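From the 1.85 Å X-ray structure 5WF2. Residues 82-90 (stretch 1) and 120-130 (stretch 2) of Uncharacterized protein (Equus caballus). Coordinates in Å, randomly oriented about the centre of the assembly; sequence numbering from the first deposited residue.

Stretch 1 82-90: LGAVASLGC
Stretch 2 (120-130) NKATKILRHFE

Both stretches are α-helical and run in nearly the same direction, their axes inclined by 17° and 10.4 Å apart at closest approach. Residues 82–89 form the end of one helix, with helical phi/psi until Cys90 (-85°/8°) leaves that geometry; residues 120–130 are helical throughout. Across the pair, CA atoms align Leu82 with Ala122 (6.8 Å), Ala86 with Ile125 (6.3 Å) and Gly89 with Phe129 (7.8 Å). No hydrogen bond crosses between the helices; packing, which buries 396 Å² in all, joins them. Leu82, Val85, Ile125 and Phe129, all apolar, are buried.

Ile125 is the central bump. Its CA–CB bond points toward the first helix, and the side chain (chi1 m, chi2 t) enters a hollow between Leu82 and Ala86: Ile125 CD1 lies 3.3 Å from Leu82 O, 3.8 Å from Leu82 CB and 4.0 Å from Ala86 CB. The small Ala86 suits the place where its CA comes within 6.3 Å of Ile125 CA. Val85 (chi1 t) borders the same side chain, its CG1 4.3 Å from Ile125 CG2.

At the N-terminal end, the Leu82 CA–CB bond points toward the second helix, and with chi1 m and chi2 t Leu82 CD1 lies 3.9 Å from Ala122 N and 4.2 Å from Ala122 CB. Partly exposed Lys121 runs its aliphatic chain obliquely past the first helix (chi1 and chi2 t, chi3 -142°, chi4 m); Lys121 CD packs 3.9 Å from Leu82 CB, and the charged NZ ends 4.0 Å from Gly83 CA.

Towards the other end, the Phe129 CA–CB bond points sideways, but chi1 m and chi2 -17° bring the ring to the first helix. Phe129 CE2 meets Val85 CG1 at 4.0 Å, Val85 O lies at the ring edge, 4.0 Å from Phe129 CZ, and Phe129 CE1 sits 3.9 Å from Gly89 CA. Glycine makes this hollow possible: an ideal CB on Gly89 would fall 2.5 Å from Phe129 CE1, a clash.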

# COMPACT_ATOMS: atom_id res chain seq x y z
N LEU A 82 2.37 -2.51 2.72
CA LEU A 82 3.40 -1.50 2.43
C LEU A 82 4.12 -1.77 1.12
O LEU A 82 4.46 -0.84 0.38
CB LEU A 82 4.43 -1.40 3.56
CG LEU A 82 3.93 -0.80 4.89
CD1 LEU A 82 4.97 -0.95 5.99
CD2 LEU A 82 3.54 0.66 4.78
N GLY A 83 4.47 -3.03 0.86
CA GLY A 83 5.05 -3.37 -0.42
C GLY A 83 4.19 -2.95 -1.58
O GLY A 83 4.69 -2.46 -2.60
N ALA A 84 2.88 -3.18 -1.47
CA ALA A 84 1.96 -2.84 -2.54
C ALA A 84 1.89 -1.33 -2.72
O ALA A 84 1.84 -0.85 -3.85
CB ALA A 84 0.58 -3.40 -2.26
N VAL A 85 1.89 -0.58 -1.61
CA VAL A 85 1.97 0.89 -1.65
C VAL A 85 3.23 1.34 -2.37
O VAL A 85 3.18 2.19 -3.26
CB VAL A 85 1.91 1.48 -0.22
CG1 VAL A 85 2.22 3.00 -0.25
CG2 VAL A 85 0.58 1.22 0.45
N ALA A 86 4.38 0.76 -2.03
CA ALA A 86 5.64 1.11 -2.69
C ALA A 86 5.57 0.82 -4.18
O ALA A 86 5.99 1.64 -5.00
CB ALA A 86 6.80 0.37 -2.04
N SER A 87 5.06 -0.36 -4.56
CA SER A 87 4.96 -0.72 -5.98
C SER A 87 4.11 0.27 -6.73
O SER A 87 4.50 0.75 -7.79
CB SER A 87 4.41 -2.14 -6.14
OG SER A 87 5.39 -3.09 -5.70
N LEU A 88 2.90 0.56 -6.22
CA LEU A 88 2.06 1.55 -6.87
C LEU A 88 2.73 2.92 -6.91
O LEU A 88 2.61 3.64 -7.90
CB LEU A 88 0.72 1.62 -6.14
CG LEU A 88 -0.39 2.47 -6.71
CD1 LEU A 88 -0.68 2.11 -8.16
CD2 LEU A 88 -1.60 2.17 -5.85
N GLY A 89 3.47 3.28 -5.87
CA GLY A 89 4.16 4.56 -5.88
C GLY A 89 5.21 4.67 -6.96
O GLY A 89 5.52 5.76 -7.44
N CYS A 90 5.83 3.55 -7.32
CA CYS A 90 6.83 3.56 -8.38
C CYS A 90 6.24 3.44 -9.79
O CYS A 90 6.99 3.36 -10.76
CB CYS A 90 7.88 2.47 -8.08
SG CYS A 90 8.75 2.81 -6.51
N ASN A 120 10.50 0.44 9.84
CA ASN A 120 11.57 0.74 8.90
C ASN A 120 11.03 0.91 7.49
O ASN A 120 11.38 1.85 6.77
CB ASN A 120 12.63 -0.37 8.94
CG ASN A 120 13.80 -0.11 7.96
OD1 ASN A 120 14.05 -0.90 7.04
ND2 ASN A 120 14.50 1.00 8.17
N LYS A 121 10.18 -0.01 7.07
CA LYS A 121 9.69 0.02 5.70
C LYS A 121 8.79 1.23 5.47
O LYS A 121 8.85 1.87 4.42
CB LYS A 121 8.97 -1.28 5.36
CG LYS A 121 8.62 -1.42 3.85
CD LYS A 121 8.04 -2.80 3.46
CE LYS A 121 8.56 -3.25 2.08
NZ LYS A 121 8.52 -2.09 1.14
N ALA A 122 7.92 1.54 6.44
CA ALA A 122 7.08 2.73 6.31
C ALA A 122 7.92 3.98 6.23
O ALA A 122 7.58 4.92 5.50
CB ALA A 122 6.14 2.82 7.51
N THR A 123 9.01 4.04 7.00
CA THR A 123 9.86 5.22 6.98
C THR A 123 10.48 5.40 5.59
O THR A 123 10.49 6.51 5.05
CB THR A 123 10.93 5.13 8.06
OG1 THR A 123 10.32 5.06 9.37
CG2 THR A 123 11.83 6.34 8.02
N LYS A 124 11.00 4.31 4.99
CA LYS A 124 11.68 4.43 3.69
C LYS A 124 10.70 4.86 2.61
O LYS A 124 11.04 5.67 1.75
CB LYS A 124 12.35 3.11 3.28
CG LYS A 124 13.24 2.56 4.33
CD LYS A 124 14.38 1.69 3.78
CE LYS A 124 13.91 0.40 3.18
NZ LYS A 124 15.09 -0.56 3.03
N ILE A 125 9.48 4.34 2.66
CA ILE A 125 8.46 4.72 1.69
C ILE A 125 8.13 6.20 1.84
O ILE A 125 8.01 6.94 0.86
CB ILE A 125 7.20 3.87 1.85
CG1 ILE A 125 7.47 2.41 1.49
CG2 ILE A 125 6.11 4.40 0.97
CD1 ILE A 125 6.40 1.42 1.85
N LEU A 126 7.91 6.63 3.08
CA LEU A 126 7.55 8.02 3.33
C LEU A 126 8.66 8.94 2.88
O LEU A 126 8.41 9.96 2.23
CB LEU A 126 7.26 8.21 4.82
CG LEU A 126 6.85 9.60 5.30
CD1 LEU A 126 5.67 10.09 4.52
CD2 LEU A 126 6.50 9.54 6.79
N ARG A 127 9.92 8.60 3.20
CA ARG A 127 11.04 9.45 2.80
C ARG A 127 11.19 9.52 1.29
O ARG A 127 11.54 10.57 0.75
CB ARG A 127 12.34 8.97 3.44
CG ARG A 127 12.39 9.08 4.99
CD ARG A 127 12.57 10.48 5.53
NE ARG A 127 11.28 11.09 5.84
CZ ARG A 127 10.61 10.92 6.97
NH1 ARG A 127 11.11 10.16 7.95
NH2 ARG A 127 9.43 11.51 7.13
N HIS A 128 10.88 8.45 0.60
CA HIS A 128 10.93 8.43 -0.85
C HIS A 128 9.86 9.35 -1.46
O HIS A 128 10.16 10.18 -2.33
CB HIS A 128 10.77 7.00 -1.33
CG HIS A 128 10.92 6.86 -2.81
ND1 HIS A 128 12.15 6.82 -3.44
CD2 HIS A 128 9.99 6.85 -3.79
CE1 HIS A 128 11.96 6.72 -4.75
NE2 HIS A 128 10.66 6.75 -4.99
N PHE A 129 8.61 9.22 -1.01
CA PHE A 129 7.54 10.05 -1.55
C PHE A 129 7.80 11.53 -1.26
O PHE A 129 7.58 12.39 -2.12
CB PHE A 129 6.18 9.61 -0.99
CG PHE A 129 5.73 8.22 -1.40
CD1 PHE A 129 6.29 7.54 -2.47
CD2 PHE A 129 4.60 7.66 -0.78
CE1 PHE A 129 5.83 6.30 -2.84
CE2 PHE A 129 4.12 6.41 -1.15
CZ PHE A 129 4.72 5.72 -2.18
N GLU A 130 8.32 11.84 -0.07
CA GLU A 130 8.63 13.23 0.27
C GLU A 130 9.74 13.78 -0.61
O GLU A 130 9.69 14.94 -1.05
CB GLU A 130 9.00 13.31 1.75
CG GLU A 130 7.82 13.13 2.68
CD GLU A 130 8.16 13.21 4.14
OE1 GLU A 130 9.34 13.02 4.52
OE2 GLU A 130 7.21 13.46 4.91